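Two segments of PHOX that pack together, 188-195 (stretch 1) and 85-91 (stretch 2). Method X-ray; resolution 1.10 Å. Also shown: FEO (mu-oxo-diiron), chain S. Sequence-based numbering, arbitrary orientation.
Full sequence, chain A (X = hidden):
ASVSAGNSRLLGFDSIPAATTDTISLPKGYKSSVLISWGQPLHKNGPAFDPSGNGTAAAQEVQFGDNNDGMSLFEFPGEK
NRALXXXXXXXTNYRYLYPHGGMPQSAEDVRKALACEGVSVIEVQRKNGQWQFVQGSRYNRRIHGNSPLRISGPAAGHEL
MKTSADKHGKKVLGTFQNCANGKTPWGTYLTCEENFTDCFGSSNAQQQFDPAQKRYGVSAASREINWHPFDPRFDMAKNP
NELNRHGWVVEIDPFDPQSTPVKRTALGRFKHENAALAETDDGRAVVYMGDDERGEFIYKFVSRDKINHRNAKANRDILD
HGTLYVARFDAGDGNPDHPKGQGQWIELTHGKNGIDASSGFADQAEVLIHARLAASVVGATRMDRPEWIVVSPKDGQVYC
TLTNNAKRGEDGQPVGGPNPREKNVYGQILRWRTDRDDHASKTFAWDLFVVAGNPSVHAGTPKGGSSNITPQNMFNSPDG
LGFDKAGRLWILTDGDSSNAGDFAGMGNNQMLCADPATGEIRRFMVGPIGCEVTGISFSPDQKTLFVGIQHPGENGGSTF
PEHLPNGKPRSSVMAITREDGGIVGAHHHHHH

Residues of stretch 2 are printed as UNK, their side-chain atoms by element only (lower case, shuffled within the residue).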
ATOM      1  N   THR A 188     -15.908  -6.598  -0.974  1.00  7.30           N
ATOM      2  CA  THR A 188     -15.529  -5.289  -0.482  1.00  7.10           C
ATOM      3  C   THR A 188     -14.037  -5.012  -0.651  1.00  6.50           C
ATOM      4  O   THR A 188     -13.235  -5.904  -0.950  1.00  6.74           O
ATOM      5  CB  THR A 188     -15.939  -5.076   0.983  1.00  7.75           C
ATOM      6  OG1 THR A 188     -15.192  -5.965   1.816  1.00  7.86           O
ATOM      7  CG2 THR A 188     -17.445  -5.285   1.177  1.00  9.14           C
ATOM      8  N   TYR A 189     -13.710  -3.731  -0.522  1.00  6.36           N
ATOM      9  CA  TYR A 189     -12.369  -3.220  -0.730  1.00  6.38           C
ATOM     10  C   TYR A 189     -11.813  -2.743   0.609  1.00  6.20           C
ATOM     11  O   TYR A 189     -12.518  -2.071   1.371  1.00  7.39           O
ATOM     12  CB  TYR A 189     -12.440  -2.034  -1.696  1.00  6.40           C
ATOM     13  CG  TYR A 189     -11.104  -1.418  -2.038  1.00  6.04           C
ATOM     14  CD1 TYR A 189     -10.179  -2.126  -2.778  1.00  5.85           C
ATOM     15  CD2 TYR A 189     -10.802  -0.102  -1.698  1.00  6.54           C
ATOM     16  CE1 TYR A 189      -8.967  -1.567  -3.135  1.00  6.39           C
ATOM     17  CE2 TYR A 189      -9.588   0.470  -2.053  1.00  6.32           C
ATOM     18  CZ  TYR A 189      -8.687  -0.264  -2.794  1.00  6.40           C
ATOM     19  OH  TYR A 189      -7.480   0.261  -3.194  1.00  7.26           O
ATOM     20  N   LEU A 190     -10.556  -3.074   0.886  1.00  6.17           N
ATOM     21  CA  LEU A 190      -9.857  -2.529   2.043  1.00  6.17           C
ATOM     22  C   LEU A 190      -8.819  -1.522   1.579  1.00  6.19           C
ATOM     23  O   LEU A 190      -8.034  -1.798   0.664  1.00  6.91           O
ATOM     24  CB  LEU A 190      -9.170  -3.650   2.832  1.00  6.69           C
ATOM     25  CG  LEU A 190     -10.069  -4.804   3.292  1.00  7.17           C
ATOM     26  CD1 LEU A 190      -9.272  -5.822   4.096  1.00  7.53           C
ATOM     27  CD2 LEU A 190     -11.279  -4.320   4.078  1.00  8.27           C
ATOM     28  N   THR A 191      -8.860  -0.343   2.187  1.00  6.46           N
ATOM     29  CA  THR A 191      -7.861   0.674   1.948  1.00  6.38           C
ATOM     30  C   THR A 191      -7.104   0.956   3.244  1.00  6.25           C
ATOM     31  O   THR A 191      -7.666   0.906   4.335  1.00  7.88           O
ATOM     32  CB  THR A 191      -8.471   1.960   1.346  1.00  7.01           C
ATOM     33  OG1 THR A 191      -7.409   2.834   0.963  1.00  7.31           O
ATOM     34  CG2 THR A 191      -9.378   2.685   2.322  1.00  7.14           C
ATOM     35  N   CYS A 192      -5.809   1.211   3.119  1.00  5.49           N
ATOM     36  CA  CYS A 192      -4.893   1.206   4.247  1.00  5.98           C
ATOM     37  C   CYS A 192      -4.299   2.593   4.457  1.00  6.15           C
ATOM     38  O   CYS A 192      -3.667   3.142   3.557  1.00  7.08           O
ATOM     39  CB  CYS A 192      -3.772   0.218   3.965  1.00  6.50           C
ATOM     40  SG  CYS A 192      -4.330  -1.490   4.020  1.00  8.53           S
ATOM     41  N   GLU A 193      -4.490   3.151   5.648  1.00  6.15           N
ATOM     42  CA  GLU A 193      -3.929   4.452   6.008  1.00  6.73           C
ATOM     43  C   GLU A 193      -2.510   4.256   6.522  1.00  7.02           C
ATOM     44  O   GLU A 193      -2.299   3.575   7.524  1.00  7.05           O
ATOM     45  CB  GLU A 193      -4.804   5.109   7.083  1.00  6.69           C
ATOM     46  CG  GLU A 193      -6.201   5.413   6.575  1.00  7.02           C
ATOM     47  CD  GLU A 193      -7.222   5.770   7.647  1.00  6.84           C
ATOM     48  OE1 GLU A 193      -6.949   5.656   8.864  1.00  7.55           O
ATOM     49  OE2 GLU A 193      -8.338   6.179   7.246  1.00  7.50           O
ATOM     50  N   GLU A 194      -1.542   4.840   5.820  1.00  6.88           N
ATOM     51  CA  GLU A 194      -0.120   4.601   6.096  1.00  6.77           C
ATOM     52  C   GLU A 194       0.499   5.815   6.811  1.00  6.39           C
ATOM     53  O   GLU A 194       0.432   5.896   8.030  1.00  6.89           O
ATOM     54  CB  GLU A 194       0.641   4.226   4.809  1.00  6.51           C
ATOM     55  CG  GLU A 194       2.109   3.887   5.043  1.00  6.62           C
ATOM     56  CD  GLU A 194       2.915   3.823   3.765  1.00  7.24           C
ATOM     57  OE1 GLU A 194       2.570   4.544   2.803  1.00  7.00           O
ATOM     58  OE2 GLU A 194       3.937   3.111   3.760  1.00  7.75           O
ATOM     59  N   ASN A 195       0.995   6.806   6.073  1.00  6.87           N
ATOM     60  CA  ASN A 195       1.730   7.921   6.686  1.00  7.78           C
ATOM     61  C   ASN A 195       0.808   9.045   7.157  1.00  7.39           C
ATOM     62  O   ASN A 195       1.056  10.241   6.938  1.00  8.05           O
ATOM     63  CB  ASN A 195       2.792   8.438   5.728  1.00  8.30           C
ATOM     64  CG  ASN A 195       3.925   7.451   5.559  1.00 11.27           C
ATOM     65  OD1 ASN A 195       4.512   7.003   6.546  1.00 14.02           O
ATOM     66  ND2 ASN A 195       4.166   7.024   4.332  1.00 18.13           N
ATOM     67  N   UNK A  85     -13.228  -0.662 -10.393  1.00  6.72           N
ATOM     68  CA  UNK A  85     -11.919  -0.589  -9.772  1.00  7.22           C
ATOM     69  C   UNK A  85     -11.977   0.397  -8.621  1.00  7.13           C
ATOM     70  O   UNK A  85     -12.571   1.463  -8.748  1.00  8.31           O
ATOM     71  c   UNK A  85     -10.875  -0.145 -10.795  1.00  7.62           C
ATOM     72  c   UNK A  85      -7.932  -0.906 -12.242  1.00 12.03           C
ATOM     73  c   UNK A  85     -10.687  -1.155 -11.900  1.00  8.44           C
ATOM     74  s   UNK A  85      -9.464  -0.699 -13.148  1.00 10.37           S
ATOM     75  N   UNK A  86     -11.387   0.024  -7.492  1.00  6.47           N
ATOM     76  CA  UNK A  86     -11.214   0.935  -6.381  1.00  6.15           C
ATOM     77  C   UNK A  86      -9.726   1.215  -6.280  1.00  5.83           C
ATOM     78  O   UNK A  86      -8.914   0.285  -6.200  1.00  6.53           O
ATOM     79  c   UNK A  86     -11.725   0.303  -5.095  1.00  7.03           C
ATOM     80  N   UNK A  87      -9.371   2.498  -6.344  1.00  5.93           N
ATOM     81  CA  UNK A  87      -7.990   2.920  -6.506  1.00  6.15           C
ATOM     82  C   UNK A  87      -7.664   3.955  -5.434  1.00  5.90           C
ATOM     83  O   UNK A  87      -8.333   4.984  -5.304  1.00  6.60           O
ATOM     84  c   UNK A  87      -6.339   4.036  -8.025  1.00  6.95           C
ATOM     85  c   UNK A  87      -8.094   2.521  -9.008  1.00  7.08           C
ATOM     86  c   UNK A  87      -7.764   3.529  -7.900  1.00  6.35           C
ATOM     87  c   UNK A  87      -8.543   3.162 -10.309  1.00  8.37           C
ATOM     88  N   UNK A  88      -6.625   3.677  -4.658  1.00  5.81           N
ATOM     89  CA  UNK A  88      -6.189   4.592  -3.624  1.00  5.83           C
ATOM     90  C   UNK A  88      -5.546   5.826  -4.222  1.00  5.66           C
ATOM     91  O   UNK A  88      -4.838   5.740  -5.225  1.00  6.32           O
ATOM     92  c   UNK A  88      -5.743   2.858  -1.841  1.00  6.24           C
ATOM     93  c   UNK A  88      -5.159   3.926  -2.733  1.00  5.97           C
ATOM     94  o   UNK A  88      -6.961   2.658  -1.769  1.00  6.91           O
ATOM     95  n   UNK A  88      -4.869   2.194  -1.109  1.00  7.77           N
ATOM     96  N   UNK A  89      -5.661   6.930  -3.488  1.00  5.99           N
ATOM     97  CA  UNK A  89      -4.986   8.182  -3.794  1.00  6.62           C
ATOM     98  C   UNK A  89      -4.213   8.606  -2.556  1.00  6.19           C
ATOM     99  O   UNK A  89      -4.810   8.964  -1.539  1.00  7.01           O
ATOM    100  n   UNK A  89      -6.108   8.755  -6.528  1.00  7.96           N
ATOM    101  o   UNK A  89      -8.029   8.655  -5.365  1.00  8.93           O
ATOM    102  c   UNK A  89      -6.814   8.856  -5.406  1.00  7.78           C
ATOM    103  c   UNK A  89      -6.040   9.235  -4.164  1.00  6.82           C
ATOM    104  N   UNK A  90      -2.896   8.444  -2.587  1.00  6.24           N
ATOM    105  CA  UNK A  90      -2.128   8.447  -1.343  1.00  6.03           C
ATOM    106  C   UNK A  90      -1.818   9.848  -0.815  1.00  6.71           C
ATOM    107  O   UNK A  90      -1.904  10.094   0.383  1.00  7.84           O
ATOM    108  o   UNK A  90       1.447   5.800   0.565  1.00  8.61           O
ATOM    109  c   UNK A  90      -0.841   7.645  -1.503  1.00  6.44           C
ATOM    110  o   UNK A  90       1.965   7.044  -1.184  1.00  8.70           O
ATOM    111  c   UNK A  90       1.174   6.681  -0.291  1.00  7.25           C
ATOM    112  c   UNK A  90      -0.150   7.400  -0.168  1.00  7.03           C
ATOM    113  N   UNK A  91      -1.373  10.746  -1.686  1.00  6.58           N
ATOM    114  CA  UNK A  91      -0.961  12.078  -1.257  1.00  7.38           C
ATOM    115  C   UNK A  91      -0.938  12.968  -2.482  1.00  7.29           C
ATOM    116  O   UNK A  91      -1.465  12.585  -3.533  1.00  8.11           O
ATOM    117  c   UNK A  91       3.971  11.076  -2.652  1.00  9.34           C
ATOM    118  c   UNK A  91       1.881  10.413  -1.718  1.00  8.13           C
ATOM    119  o   UNK A  91       5.114  10.741  -3.341  1.00 12.24           O
ATOM    120  c   UNK A  91       2.557  12.684  -1.595  1.00  8.39           C
ATOM    121  c   UNK A  91       1.608  11.716  -1.320  1.00  7.78           C
ATOM    122  c   UNK A  91       3.723  12.378  -2.273  1.00  9.27           C
ATOM    123  c   UNK A  91       3.048  10.092  -2.386  1.00  9.13           C
ATOM    124  c   UNK A  91       0.384  12.045  -0.496  1.00  7.88           C
TER
HETATM  125 FE1  FEO S1594       2.740   4.225   0.793  1.00  7.69          FE
HETATM  126 FE2  FEO S1594       5.040   2.118   2.322  1.00  7.08          FE
HETATM  127  O   FEO S1594       4.324   3.084   0.811  1.00  7.92           O
HETATM  128  O   HOH W   1       0.762   7.067   3.112  1.00 11.86           O
HETATM  129  O   HOH W   2       2.942   4.027  -1.348  1.00  8.23           O
HETATM  130  O   HOH W   3       4.389   5.782   0.720  1.00 13.70           O

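Position 85 carries four side-chain atoms in an unbranched run, two carbons, a sulfur and a last carbon. Its CA-to-CB bond points away from stretch 1, and no atom comes within contact distance. A thioether in a linear chain is methionine, so this is Met85, a flexible apolar residue suited to the buried side of the strand that faces away.

Position 86 has one side-chain carbon. Its CA-to-CB bond points toward stretch 1, and CB lies over the face of the Tyr189 ring, 3.4 Å from the ring centroid and 8° off the normal, a CH-pi contact; CB is 3.5 Å from Tyr189 CD2. This is Ala86. A single methyl lets the ring lie this close to the strand.

At position 87 the CA-to-CB bond points away from stretch 1, as at Met85, and four carbons fork at the first, with one arm two carbons long. This beta-branched pattern is isoleucine, Ile87, whose apolar, beta-branched side chain suits a buried place in a strand.

Position 88 has two carbons, the second bearing one oxygen and one nitrogen. The CA-to-CB bond points sideways, but the end of the side chain comes nearer to stretch 1, and its oxygen lies 2.8 Å from Tyr189 OH and 2.8 Å from Thr191 OG1. This short amide is Asn88, and its OD1 accepts a hydrogen bond from each hydroxyl. A carbonyl oxygen suits this place because its lone pairs can serve both hydroxyls, while ND2 is hydrogen-bonded elsewhere in the structure.

Position 89 shows the same short amide pattern, out of reach of stretch 1; it is Asn89. Both its amide oxygen and its nitrogen find hydrogen bonds elsewhere in the structure, which suits a polar group to a buried site.

Position 90 has three carbons, the third carrying two oxygens, one of them 2.8 Å from Glu194 OE1. A carboxylate on this chain is glutamate. Two carboxylate oxygens can sit so close because both bind iron: Glu90 OE2 and Glu194 OE1 each lie 2.0 Å from FE1 of FEO.

Position 91 has a carbon leading to a six-carbon ring bearing one oxygen, out of reach of stretch 1. This phenol is Tyr91; a tyrosine suits a partly exposed loop, since in general its hydroxyl can meet solvent while its ring packs against protein.

The two strands run nearly parallel, their directions 4° apart and their axes 8.5 Å apart at closest approach, so side chains bridge the gap. Tyr189 packs its ring on Ala86, Asn88 gathers two hydroxyls, and beyond the strands Glu194 links both irons, its OE2 lying 2.1 Å from FE2, while Glu90 joins it at FE1.

Stretch 2 85-91: MAINNEY
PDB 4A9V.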